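Local coordinates for protein farnesyl pyrophosphate synthetase (Staphylococcus aureus, PDB 5H9D) that probably synthesises long-chain prenyl diphosphates such as heptaprenyl diphosphate by magnesium-dependent chain elongation, as a member of the FPP/GGPP synthase family, at residues 73-76 and 77-81; 93-97 and 98-102; 176-179 and 180-184; 190-193 and 194-198; 237-240 and 241-244. All coordinates share one frame; numbering follows the deposited sequence.

Contact 1: 73-76 and 77-81; sequences LIHM and ATLVH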
loop_
_atom_site.group_PDB
_atom_site.type_symbol
_atom_site.label_atom_id
_atom_site.label_comp_id
_atom_site.label_asym_id
_atom_site.label_seq_id
_atom_site.Cartn_x
_atom_site.Cartn_y
_atom_site.Cartn_z
ATOM N N LEU A 73 -7.866 5.006 -1.384
ATOM C CA LEU A 73 -8.052 3.555 -1.362
ATOM C C LEU A 73 -6.708 2.834 -1.147
ATOM O O LEU A 73 -6.661 1.829 -0.444
ATOM C CB LEU A 73 -8.731 3.083 -2.657
ATOM C CG LEU A 73 -10.183 3.477 -2.983
ATOM C CD1 LEU A 73 -10.575 3.116 -4.412
ATOM C CD2 LEU A 73 -11.122 2.783 -2.030
ATOM N N ILE A 74 -5.623 3.348 -1.742
ATOM C CA ILE A 74 -4.291 2.758 -1.579
ATOM C C ILE A 74 -3.832 3.019 -0.124
ATOM O O ILE A 74 -3.243 2.151 0.534
ATOM C CB ILE A 74 -3.247 3.369 -2.599
ATOM C CG1 ILE A 74 -3.531 2.852 -4.014
ATOM C CG2 ILE A 74 -1.820 2.950 -2.226
ATOM C CD1 ILE A 74 -3.038 3.772 -5.130
ATOM N N HIS A 75 -4.092 4.228 0.359
ATOM C CA HIS A 75 -3.777 4.586 1.733
ATOM C C HIS A 75 -4.446 3.583 2.702
ATOM O O HIS A 75 -3.809 3.037 3.617
ATOM C CB HIS A 75 -4.296 5.990 1.993
ATOM C CG HIS A 75 -4.120 6.453 3.401
ATOM N ND1 HIS A 75 -2.981 6.187 4.136
ATOM C CD2 HIS A 75 -4.928 7.185 4.203
ATOM C CE1 HIS A 75 -3.098 6.736 5.331
ATOM N NE2 HIS A 75 -4.270 7.346 5.397
ATOM N N MET A 76 -5.743 3.359 2.480
ATOM C CA MET A 76 -6.559 2.432 3.260
ATOM C C MET A 76 -6.045 0.995 3.163
ATOM O O MET A 76 -6.004 0.268 4.164
ATOM C CB MET A 76 -7.993 2.452 2.766
ATOM C CG MET A 76 -8.763 3.701 3.044
ATOM S SD MET A 76 -10.336 3.742 2.109
ATOM C CE MET A 76 -11.406 2.755 3.140
ATOM N N ALA A 77 -5.678 0.555 1.968
ATOM C CA ALA A 77 -5.162 -0.803 1.870
ATOM C C ALA A 77 -3.963 -0.897 2.826
ATOM O O ALA A 77 -3.823 -1.847 3.580
ATOM C CB ALA A 77 -4.735 -1.142 0.397
ATOM N N THR A 78 -3.112 0.116 2.802
ATOM C CA THR A 78 -1.962 0.128 3.674
ATOM C C THR A 78 -2.384 0.036 5.142
ATOM O O THR A 78 -1.857 -0.809 5.877
ATOM C CB THR A 78 -1.090 1.400 3.457
ATOM O OG1 THR A 78 -0.520 1.368 2.146
ATOM C CG2 THR A 78 0.051 1.439 4.475
ATOM N N LEU A 79 -3.322 0.885 5.576
ATOM C CA LEU A 79 -3.772 0.812 6.970
ATOM C C LEU A 79 -4.263 -0.609 7.331
ATOM O O LEU A 79 -3.818 -1.198 8.322
ATOM C CB LEU A 79 -4.895 1.817 7.264
ATOM C CG LEU A 79 -4.602 3.305 7.052
ATOM C CD1 LEU A 79 -5.797 4.122 7.540
ATOM C CD2 LEU A 79 -3.340 3.717 7.784
ATOM N N VAL A 80 -5.161 -1.173 6.527
ATOM C CA VAL A 80 -5.639 -2.491 6.854
ATOM C C VAL A 80 -4.522 -3.528 7.009
ATOM O O VAL A 80 -4.464 -4.212 8.051
ATOM C CB VAL A 80 -6.664 -2.973 5.842
ATOM C CG1 VAL A 80 -7.049 -4.372 6.134
ATOM C CG2 VAL A 80 -7.876 -2.110 5.904
ATOM N N HIS A 81 -3.637 -3.652 6.009
ATOM C CA HIS A 81 -2.563 -4.625 6.118
ATOM C C HIS A 81 -1.686 -4.194 7.258
ATOM O O HIS A 81 -1.139 -5.016 7.980
ATOM C CB HIS A 81 -1.732 -4.724 4.835
ATOM C CG HIS A 81 -2.319 -5.630 3.786
ATOM N ND1 HIS A 81 -1.612 -6.033 2.672
ATOM C CD2 HIS A 81 -3.538 -6.208 3.679
ATOM C CE1 HIS A 81 -2.370 -6.820 1.930
ATOM N NE2 HIS A 81 -3.542 -6.943 2.518
#
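His75 and Leu79, one helical turn apart on helix 62-85, are the side chains that meet here. The leucine comes over one face of the imidazole, with CG displaced toward the ring's rim. Its branches divide along the ring: CD2 lies 3.9 Å from His75 CE1, while CD1 approaches His75 NE2 at 4.2 Å. With CG of His75 anti to the backbone nitrogen (chi1 176°), the ring leans along the helix onto the residue four positions later.

The polar contacts are those of a regular alpha-helix with one addition. Backbone bonds include Ala77 N to Leu73 O at 2.9 Å and Val80 N to Met76 O at 2.9 Å. Ile74 O takes two donors, which arrive from opposite faces of its carbonyl plane: Thr78 N at 3.0 Å and the hydroxyl Thr78 OG1 at 3.3 Å. The chi1 of -66° sets OG1 beside the threonine's own nitrogen, where it can turn back to that carbonyl.

A phosphate ion, probably from the crystallisation liquor, comes within about 4 Å of the His75 side chain (nearest atoms). Just beyond His81 the chain enters the DDxxD aspartate-rich motif of trans-prenyl synthases. Leu73 and Ala77 pack on helix 103-121, Met76 and Val80 on helix 26-38, and Ile74 and Thr78 on helix 127-150; His81 bonds to Ile107 and to Asp75 of the partner subunit.

Contact 2: 93-97 and 98-102; sequences GKLTI and SKKWD. With PO4 (phosphate ion), chain H.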
loop_
_atom_site.group_PDB
_atom_site.type_symbol
_atom_site.label_atom_id
_atom_site.label_comp_id
_atom_site.label_asym_id
_atom_site.label_seq_id
_atom_site.Cartn_x
_atom_site.Cartn_y
_atom_site.Cartn_z
ATOM N N GLY A 93 -10.486 4.478 16.268
ATOM C CA GLY A 93 -11.443 4.368 17.360
ATOM C C GLY A 93 -12.320 3.123 17.401
ATOM O O GLY A 93 -13.073 2.913 18.365
ATOM N N LYS A 94 -12.247 2.291 16.364
ATOM C CA LYS A 94 -13.039 1.071 16.336
ATOM C C LYS A 94 -12.081 -0.094 16.084
ATOM O O LYS A 94 -10.885 0.115 15.877
ATOM C CB LYS A 94 -14.096 1.156 15.241
ATOM C CG LYS A 94 -14.785 2.521 15.165
ATOM C CD LYS A 94 -15.580 2.862 16.418
ATOM C CE LYS A 94 -16.865 2.014 16.524
ATOM N NZ LYS A 94 -16.622 0.542 16.861
ATOM N N LEU A 95 -12.606 -1.311 16.133
ATOM C CA LEU A 95 -11.828 -2.521 15.917
ATOM C C LEU A 95 -11.183 -2.616 14.535
ATOM O O LEU A 95 -11.803 -2.326 13.511
ATOM C CB LEU A 95 -12.734 -3.747 16.090
ATOM C CG LEU A 95 -13.315 -4.109 17.449
ATOM C CD1 LEU A 95 -14.461 -5.101 17.271
ATOM C CD2 LEU A 95 -12.173 -4.666 18.339
ATOM N N THR A 96 -9.943 -3.067 14.500
ATOM C CA THR A 96 -9.277 -3.213 13.219
ATOM C C THR A 96 -9.990 -4.389 12.577
ATOM O O THR A 96 -10.602 -5.182 13.286
ATOM C CB THR A 96 -7.765 -3.460 13.420
ATOM O OG1 THR A 96 -7.555 -4.577 14.285
ATOM C CG2 THR A 96 -7.130 -2.251 14.043
ATOM N N ILE A 97 -9.941 -4.503 11.254
ATOM C CA ILE A 97 -10.644 -5.584 10.578
ATOM C C ILE A 97 -10.209 -6.941 11.092
ATOM O O ILE A 97 -11.028 -7.795 11.398
ATOM C CB ILE A 97 -10.450 -5.526 9.037
ATOM C CG1 ILE A 97 -10.790 -4.132 8.525
ATOM C CG2 ILE A 97 -11.359 -6.546 8.332
ATOM C CD1 ILE A 97 -12.145 -3.713 8.871
ATOM N N SER A 98 -8.910 -7.147 11.171
ATOM C CA SER A 98 -8.370 -8.411 11.678
ATOM C C SER A 98 -9.020 -8.813 13.007
ATOM O O SER A 98 -9.133 -9.982 13.301
ATOM C CB SER A 98 -6.860 -8.287 11.828
ATOM O OG SER A 98 -6.494 -6.901 11.734
ATOM N N LYS A 99 -9.486 -7.854 13.797
ATOM C CA LYS A 99 -10.115 -8.197 15.076
ATOM C C LYS A 99 -11.624 -8.279 15.061
ATOM O O LYS A 99 -12.199 -8.994 15.871
ATOM C CB LYS A 99 -9.691 -7.238 16.195
ATOM C CG LYS A 99 -8.314 -7.549 16.761
ATOM C CD LYS A 99 -8.171 -7.034 18.176
ATOM C CE LYS A 99 -6.792 -7.358 18.718
ATOM N NZ LYS A 99 -6.460 -8.784 18.404
ATOM N N LYS A 100 -12.266 -7.556 14.146
ATOM C CA LYS A 100 -13.723 -7.577 14.037
ATOM C C LYS A 100 -14.140 -8.830 13.293
ATOM O O LYS A 100 -15.227 -9.318 13.476
ATOM C CB LYS A 100 -14.202 -6.352 13.278
ATOM C CG LYS A 100 -15.603 -5.911 13.595
ATOM C CD LYS A 100 -15.988 -4.718 12.740
ATOM C CE LYS A 100 -17.244 -4.037 13.277
ATOM N NZ LYS A 100 -18.259 -5.015 13.781
ATOM N N TRP A 101 -13.265 -9.339 12.443
ATOM C CA TRP A 101 -13.538 -10.546 11.669
ATOM C C TRP A 101 -12.371 -11.508 11.922
ATOM O O TRP A 101 -12.393 -12.284 12.869
ATOM C CB TRP A 101 -13.644 -10.213 10.164
ATOM C CG TRP A 101 -14.939 -9.528 9.737
ATOM C CD1 TRP A 101 -16.103 -10.140 9.346
ATOM C CD2 TRP A 101 -15.179 -8.113 9.629
ATOM N NE1 TRP A 101 -17.032 -9.199 8.999
ATOM C CE2 TRP A 101 -16.499 -7.949 9.166
ATOM C CE3 TRP A 101 -14.405 -6.969 9.887
ATOM C CZ2 TRP A 101 -17.068 -6.698 8.954
ATOM C CZ3 TRP A 101 -14.979 -5.712 9.675
ATOM C CH2 TRP A 101 -16.301 -5.593 9.213
ATOM N N ASP A 102 -11.362 -11.472 11.070
ATOM C CA ASP A 102 -10.203 -12.309 11.267
ATOM C C ASP A 102 -9.062 -11.902 10.339
ATOM O O ASP A 102 -9.205 -10.997 9.518
ATOM C CB ASP A 102 -10.544 -13.805 11.109
ATOM C CG ASP A 102 -10.890 -14.188 9.686
ATOM O OD1 ASP A 102 -12.021 -13.909 9.222
ATOM O OD2 ASP A 102 -10.012 -14.772 9.021
HETATM P P PO4 H . -18.292 -2.667 16.635
HETATM O O1 PO4 H . -19.329 -1.972 15.830
HETATM O O2 PO4 H . -18.716 -4.069 16.889
HETATM O O3 PO4 H . -17.007 -2.664 15.891
HETATM O O4 PO4 H . -18.115 -1.962 17.930
#
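Ile97 and Trp101 lie side by side and point the same way, so the branched side chain runs along the six-membered part of the indole. The isoleucine chi1 of -52° turns CG2 anti to the backbone nitrogen and brings it 3.4 Å from Trp101 CE3; CD1 of Ile97 follows at 3.6 Å from Trp101 CZ3. Ile97 O sits in the indole plane at its edge, while CG of the neighbouring Lys100 is placed over one face near the rim.

Leu95 is turned quite differently: it crosses both Lys99 and Lys100 at about a right angle, its two methyls parting between them. CD1 meets Lys100 CG at 3.9 Å and CD2 meets Lys99 CB at 4.2 Å. Beyond this crossing, Lys94 and Lys100 converge on a phosphate ion. Lys94 NZ makes weak hydrogen bonds to phosphate O4 (3.1 Å) and O3, and Lys100 NZ a weak one to O2 (3.3 Å). The anion probably comes from the crystallisation liquor.

Thr96 stands at the N-cap of the short helix, but its side chain makes no capping bond; OG1 has a weak bond to Ser88 O. Its carbonyl oxygen receives Lys99 N at 2.9 Å and Lys100 N at 3.0 Å. At the far end Asp102 does cap the following helix 103-121, through OD2 to Thr104 N, with OD1 bonded to Thr105 OG1. The run thus links the small hairpin of strands 90-91 and 94-95 to helix 103-121, with Trp101 touching helix 26-38 and Ser98 touching helix 62-85.

Contact 3: 176-179 and 180-184; sequences STEV and GAITS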
loop_
_atom_site.group_PDB
_atom_site.type_symbol
_atom_site.label_atom_id
_atom_site.label_comp_id
_atom_site.label_asym_id
_atom_site.label_seq_id
_atom_site.Cartn_x
_atom_site.Cartn_y
_atom_site.Cartn_z
ATOM N N SER A 176 0.469 12.730 -4.214
ATOM C CA SER A 176 -0.828 13.390 -4.179
ATOM C C SER A 176 -0.736 14.809 -4.722
ATOM O O SER A 176 -1.658 15.295 -5.379
ATOM C CB SER A 176 -1.378 13.452 -2.754
ATOM O OG SER A 176 -1.343 12.182 -2.150
ATOM N N THR A 177 0.355 15.497 -4.431
ATOM C CA THR A 177 0.472 16.858 -4.926
ATOM C C THR A 177 0.965 16.913 -6.373
ATOM O O THR A 177 0.517 17.775 -7.131
ATOM C CB THR A 177 1.394 17.691 -4.048
ATOM O OG1 THR A 177 2.572 16.930 -3.763
ATOM C CG2 THR A 177 0.693 18.085 -2.770
ATOM N N GLU A 178 1.849 15.985 -6.752
ATOM C CA GLU A 178 2.422 15.934 -8.107
ATOM C C GLU A 178 1.399 15.566 -9.177
ATOM O O GLU A 178 1.197 16.316 -10.156
ATOM C CB GLU A 178 3.554 14.919 -8.167
ATOM C CG GLU A 178 4.563 15.182 -9.266
ATOM C CD GLU A 178 5.667 14.132 -9.310
ATOM O OE1 GLU A 178 6.128 13.669 -8.226
ATOM O OE2 GLU A 178 6.086 13.776 -10.440
ATOM N N VAL A 179 0.787 14.402 -8.982
ATOM C CA VAL A 179 -0.240 13.863 -9.858
ATOM C C VAL A 179 -1.441 14.817 -9.925
ATOM O O VAL A 179 -2.010 15.075 -10.983
ATOM C CB VAL A 179 -0.719 12.495 -9.314
ATOM C CG1 VAL A 179 -1.851 11.957 -10.169
ATOM C CG2 VAL A 179 0.451 11.511 -9.259
ATOM N N GLY A 180 -1.817 15.357 -8.786
ATOM C CA GLY A 180 -2.950 16.255 -8.775
ATOM C C GLY A 180 -2.765 17.424 -9.724
ATOM O O GLY A 180 -3.729 17.930 -10.308
ATOM N N ALA A 181 -1.526 17.872 -9.872
ATOM C CA ALA A 181 -1.240 18.986 -10.762
ATOM C C ALA A 181 -1.158 18.459 -12.196
ATOM O O ALA A 181 -1.643 19.099 -13.128
ATOM C CB ALA A 181 0.066 19.638 -10.358
ATOM N N ILE A 182 -0.563 17.279 -12.353
ATOM C CA ILE A 182 -0.412 16.669 -13.655
ATOM C C ILE A 182 -1.743 16.272 -14.224
ATOM O O ILE A 182 -1.844 16.034 -15.428
ATOM C CB ILE A 182 0.474 15.423 -13.604
ATOM C CG1 ILE A 182 1.904 15.832 -13.233
ATOM C CG2 ILE A 182 0.424 14.668 -14.942
ATOM C CD1 ILE A 182 2.840 14.674 -13.044
ATOM N N THR A 183 -2.772 16.183 -13.387
ATOM C CA THR A 183 -4.090 15.824 -13.925
ATOM C C THR A 183 -4.790 17.007 -14.610
ATOM O O THR A 183 -5.528 16.814 -15.572
ATOM C CB THR A 183 -5.055 15.258 -12.843
ATOM O OG1 THR A 183 -5.365 16.276 -11.886
ATOM C CG2 THR A 183 -4.442 14.079 -12.150
ATOM N N SER A 184 -4.555 18.221 -14.111
ATOM C CA SER A 184 -5.182 19.428 -14.664
ATOM C C SER A 184 -4.219 20.172 -15.591
ATOM O O SER A 184 -4.322 21.385 -15.800
ATOM C CB SER A 184 -5.645 20.354 -13.529
ATOM O OG SER A 184 -4.562 20.774 -12.728
#
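Glu178 and Ile182 stand side by side on the last turns of helix 158-183, part of the all-alpha prenyl synthase fold, and point the same way. The contact includes their aliphatic parts, with Glu178 CG 4.2 Å from Ile182 CD1; the glutamate chain stays extended past CG, and its OE1 has a long, weak ion pair with Lys195 NZ. Ile182 N reaches Glu178 O at 3.0 Å, with an N-H...O angle of 155°, the bond here that is not weak.

The other backbone bonds are weaker. Gly180 N is weakly bonded to Ser176 O, at 3.4 Å, and Ala181 N is weakly bonded both to Thr177 O and to Glu178 O. Burial differs as well. Val179 packs into the interior against Val67 of helix 62-85 and Ile133 of helix 127-150, and Ala181 against helix 188-215, whereas Ile182 keeps some exposure. The chi1 of -66° swings CG1 of Ile182 beside its own backbone nitrogen and so alongside Glu178 O, at 3.2 Å. That same oxygen, Glu178 O, has Ala181 CB 3.5 Å away.

Contact 4: 190-193 and 194-198; sequences TVRK and LKMIG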
loop_
_atom_site.group_PDB
_atom_site.type_symbol
_atom_site.label_atom_id
_atom_site.label_comp_id
_atom_site.label_asym_id
_atom_site.label_seq_id
_atom_site.Cartn_x
_atom_site.Cartn_y
_atom_site.Cartn_z
ATOM N N THR A 190 5.283 24.454 -11.949
ATOM C CA THR A 190 4.221 24.350 -10.962
ATOM C C THR A 190 4.147 22.924 -10.413
ATOM O O THR A 190 3.955 22.728 -9.220
ATOM C CB THR A 190 2.863 24.783 -11.578
ATOM O OG1 THR A 190 2.722 24.204 -12.885
ATOM C CG2 THR A 190 2.799 26.307 -11.692
ATOM N N VAL A 191 4.322 21.938 -11.289
ATOM C CA VAL A 191 4.293 20.535 -10.880
ATOM C C VAL A 191 5.513 20.262 -10.002
ATOM O O VAL A 191 5.396 19.730 -8.890
ATOM C CB VAL A 191 4.323 19.564 -12.103
ATOM C CG1 VAL A 191 4.405 18.122 -11.624
ATOM C CG2 VAL A 191 3.073 19.747 -12.949
ATOM N N ARG A 192 6.687 20.627 -10.502
ATOM C CA ARG A 192 7.906 20.425 -9.743
ATOM C C ARG A 192 7.735 21.136 -8.404
ATOM O O ARG A 192 8.174 20.650 -7.362
ATOM C CB ARG A 192 9.105 20.990 -10.505
ATOM C CG ARG A 192 10.272 20.014 -10.606
ATOM C CD ARG A 192 10.931 19.774 -9.259
ATOM N NE ARG A 192 12.074 20.657 -9.034
ATOM C CZ ARG A 192 12.024 21.986 -8.924
ATOM N NH1 ARG A 192 10.870 22.642 -9.016
ATOM N NH2 ARG A 192 13.150 22.662 -8.713
ATOM N N LYS A 193 7.058 22.276 -8.437
ATOM C CA LYS A 193 6.816 23.044 -7.228
ATOM C C LYS A 193 5.922 22.258 -6.257
ATOM O O LYS A 193 6.217 22.136 -5.073
ATOM C CB LYS A 193 6.146 24.373 -7.578
ATOM C CG LYS A 193 6.492 25.478 -6.625
ATOM C CD LYS A 193 7.953 25.820 -6.796
ATOM C CE LYS A 193 8.212 26.578 -8.135
ATOM N NZ LYS A 193 7.521 27.927 -8.194
ATOM N N LEU A 194 4.823 21.722 -6.768
ATOM C CA LEU A 194 3.913 20.971 -5.923
ATOM C C LEU A 194 4.487 19.615 -5.519
ATOM O O LEU A 194 4.208 19.120 -4.426
ATOM C CB LEU A 194 2.557 20.863 -6.612
ATOM C CG LEU A 194 1.897 22.255 -6.622
ATOM C CD1 LEU A 194 0.753 22.310 -7.625
ATOM C CD2 LEU A 194 1.415 22.588 -5.232
ATOM N N LYS A 195 5.312 19.017 -6.372
ATOM C CA LYS A 195 5.939 17.768 -5.977
ATOM C C LYS A 195 6.761 18.065 -4.702
ATOM O O LYS A 195 6.637 17.361 -3.702
ATOM C CB LYS A 195 6.854 17.236 -7.083
ATOM C CG LYS A 195 7.506 15.866 -6.757
ATOM C CD LYS A 195 9.008 15.823 -7.143
ATOM C CE LYS A 195 9.265 15.726 -8.654
ATOM N NZ LYS A 195 9.314 14.307 -9.186
ATOM N N MET A 196 7.582 19.115 -4.739
ATOM C CA MET A 196 8.397 19.506 -3.580
ATOM C C MET A 196 7.589 19.979 -2.352
ATOM O O MET A 196 7.928 19.607 -1.219
ATOM C CB MET A 196 9.433 20.586 -3.961
ATOM C CG MET A 196 10.500 20.075 -4.915
ATOM S SD MET A 196 11.732 21.276 -5.283
ATOM C CE MET A 196 12.867 20.812 -4.104
ATOM N N ILE A 197 6.540 20.787 -2.566
ATOM C CA ILE A 197 5.705 21.263 -1.458
ATOM C C ILE A 197 5.133 20.052 -0.709
ATOM O O ILE A 197 5.232 19.946 0.527
ATOM C CB ILE A 197 4.508 22.090 -1.945
ATOM C CG1 ILE A 197 4.988 23.424 -2.521
ATOM C CG2 ILE A 197 3.531 22.306 -0.791
ATOM C CD1 ILE A 197 3.899 24.281 -3.049
ATOM N N GLY A 198 4.536 19.146 -1.482
ATOM C CA GLY A 198 3.965 17.945 -0.910
ATOM C C GLY A 198 4.984 17.085 -0.179
ATOM O O GLY A 198 4.715 16.576 0.905
#
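Arg192 lays the face of its guanidinium over the sulfur of Met196, one turn later in the first part of helix 188-215, which further along carries the second aspartate-rich motif of this prenyl synthase fold. SD lies over the centre of the flat group, 3.7 Å from Arg192 CZ, with NE of the arginine at 3.8 Å. The two side chains run alongside each other and point the same way. Bends at chi2 (-69°) and chi3 (-94°) fold the arginine toward the methionine, while Met196, with CG beside its own nitrogen, stays straight as far as SD and turns at chi3.

Three long basic chains leave the same stretch by different routes. Arg192 NH1 and Lys193 NZ each form a long, weak ion pair with Glu189; Lys193 is bent at chi2, chi3 and chi4. Lys195 is also a bent chain; its NZ lies 6.9 Å from Arg192 NE and has a long, weak ion pair with Glu178.

The inward side is apolar. Leu194 packs on Ala181 and Phe54, Val191 on Ile182, and Ile197 on Leu294 and Ile295 of helix 276-296. Regular helical bonds tie the backbone together, among them Met196 N to Arg192 O at 3.1 Å and Ile197 N to Lys193 O at 2.9 Å. Thr190 OG1 turns back to the carbonyl oxygen of Asp187 at the helix start, while Thr190 O accepts Leu194 N at 2.8 Å.

Contact 5: 237-240 and 241-244; sequences PILL and EMRK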
loop_
_atom_site.group_PDB
_atom_site.type_symbol
_atom_site.label_atom_id
_atom_site.label_comp_id
_atom_site.label_asym_id
_atom_site.label_seq_id
_atom_site.Cartn_x
_atom_site.Cartn_y
_atom_site.Cartn_z
ATOM N N PRO A 237 12.811 11.785 17.813
ATOM C CA PRO A 237 13.044 12.210 19.202
ATOM C C PRO A 237 14.135 11.362 19.868
ATOM O O PRO A 237 15.106 11.879 20.425
ATOM C CB PRO A 237 11.697 11.987 19.864
ATOM C CG PRO A 237 10.741 12.121 18.725
ATOM C CD PRO A 237 11.410 11.410 17.612
ATOM N N ILE A 238 13.975 10.046 19.760
ATOM C CA ILE A 238 14.904 9.102 20.358
ATOM C C ILE A 238 16.313 9.097 19.784
ATOM O O ILE A 238 17.246 8.725 20.478
ATOM C CB ILE A 238 14.314 7.692 20.330
ATOM C CG1 ILE A 238 12.860 7.750 20.840
ATOM C CG2 ILE A 238 15.124 6.785 21.237
ATOM C CD1 ILE A 238 12.159 6.425 20.943
ATOM N N LEU A 239 16.474 9.514 18.533
ATOM C CA LEU A 239 17.797 9.563 17.906
ATOM C C LEU A 239 18.535 10.790 18.421
ATOM O O LEU A 239 19.757 10.772 18.579
ATOM C CB LEU A 239 17.667 9.655 16.381
ATOM C CG LEU A 239 17.210 8.349 15.734
ATOM C CD1 LEU A 239 16.545 8.575 14.375
ATOM C CD2 LEU A 239 18.418 7.455 15.595
ATOM N N LEU A 240 17.770 11.850 18.679
ATOM C CA LEU A 240 18.318 13.098 19.160
ATOM C C LEU A 240 18.803 12.971 20.585
ATOM O O LEU A 240 19.901 13.387 20.909
ATOM C CB LEU A 240 17.278 14.216 19.053
ATOM C CG LEU A 240 16.876 14.549 17.615
ATOM C CD1 LEU A 240 15.944 15.710 17.591
ATOM C CD2 LEU A 240 18.101 14.871 16.799
ATOM N N GLU A 241 17.993 12.384 21.445
ATOM C CA GLU A 241 18.419 12.237 22.816
ATOM C C GLU A 241 19.617 11.301 22.904
ATOM O O GLU A 241 20.383 11.381 23.846
ATOM C CB GLU A 241 17.269 11.730 23.696
ATOM C CG GLU A 241 17.536 11.842 25.207
ATOM C CD GLU A 241 17.978 13.239 25.651
ATOM O OE1 GLU A 241 18.372 13.402 26.830
ATOM O OE2 GLU A 241 17.940 14.177 24.828
ATOM N N MET A 242 19.804 10.424 21.923
ATOM C CA MET A 242 20.949 9.513 21.981
ATOM C C MET A 242 22.271 10.244 21.734
ATOM O O MET A 242 23.185 10.160 22.564
ATOM C CB MET A 242 20.815 8.359 20.979
ATOM C CG MET A 242 19.850 7.262 21.404
ATOM S SD MET A 242 19.965 5.749 20.365
ATOM C CE MET A 242 18.589 5.899 19.341
ATOM N N ARG A 243 22.377 10.967 20.615
ATOM C CA ARG A 243 23.602 11.685 20.279
ATOM C C ARG A 243 24.120 12.581 21.402
ATOM O O ARG A 243 25.317 12.813 21.506
ATOM C CB ARG A 243 23.404 12.527 19.018
ATOM C CG ARG A 243 22.230 13.473 19.106
ATOM C CD ARG A 243 22.337 14.669 18.170
ATOM N NE ARG A 243 22.570 14.317 16.771
ATOM C CZ ARG A 243 22.094 15.017 15.736
ATOM N NH1 ARG A 243 21.352 16.103 15.946
ATOM N NH2 ARG A 243 22.362 14.637 14.488
ATOM N N LYS A 244 23.238 13.085 22.251
ATOM C CA LYS A 244 23.713 13.954 23.320
ATOM C C LYS A 244 23.626 13.371 24.729
ATOM O O LYS A 244 23.890 14.083 25.704
ATOM C CB LYS A 244 22.973 15.303 23.290
ATOM C CG LYS A 244 21.517 15.283 23.725
ATOM C CD LYS A 244 20.980 16.699 23.619
ATOM C CE LYS A 244 19.459 16.784 23.645
ATOM N NZ LYS A 244 19.047 18.129 23.108
#
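This contact spans the last turns of the short helix 236-243, where Met242 folds back over the residues one turn before it. Its methyl CE lies between two branched side chains, 4.0 Å from Ile238 CG2 and 4.1 Å from Leu239 CD2, and both neighbours cross the methionine obliquely. The chain brings CE there by running straight through chi2 and then bending at chi3, -102°.

Leu240 and Arg243 make the second pairing, side by side and pointing the same way. The leucine methyl CD2 is 3.6 Å from Arg243 NH1, approaching the guanidinium at a slant. Arg243 has CG between its backbone nitrogen and carbonyl carbon (chi1 55°), which directs the chain back along the helix toward Leu240. Its NH1 also has a long, weak ion pair with Glu279.

The backbone bonding slackens toward the end. Glu241 N reaches Pro237 O at 3.1 Å, but Met242 N, shared between Ile238 O and Leu239 O at 3.4 Å from each, is weakly held, and Arg243 N to Leu239 O at 3.3 Å is weak as well. Lys244 is the first residue to leave helical angles.

The buried carboxylate of Glu241 is bonded through OE2 to Ser276 and through OE1 to Asn245. Around the helix, Leu239 and Leu240 meet Ile158 of helix 158-183, Met242 packs on Phe248 and Ile252 of helix 246-253, and Pro237 rests on Ala280 of helix 276-296.

Overall arrangement
Contacts 3 and 4 are the pair that touch: their centres are 9 Å apart, where the consecutive helices 158-183 and 188-215 pack. Thr177 OG1 lies 2.8 Å from Leu194 O, a probable hydrogen bond; Glu178 OE1 lies 3.4 Å from Lys195 NZ, a long, weak ion pair, and Ile182 CG1 packs on Val191 CG1. Contacts 1 and 2 flank the DDxxD motif at the end of helix 62-85, with centres 14 Å apart and nearest atoms about 4 Å apart; each lies near a phosphate ion. Contact 5 is remote, its centre 31 Å from those of contacts 1 and 4, and it lies across the chain's centre from contacts 1 and 3.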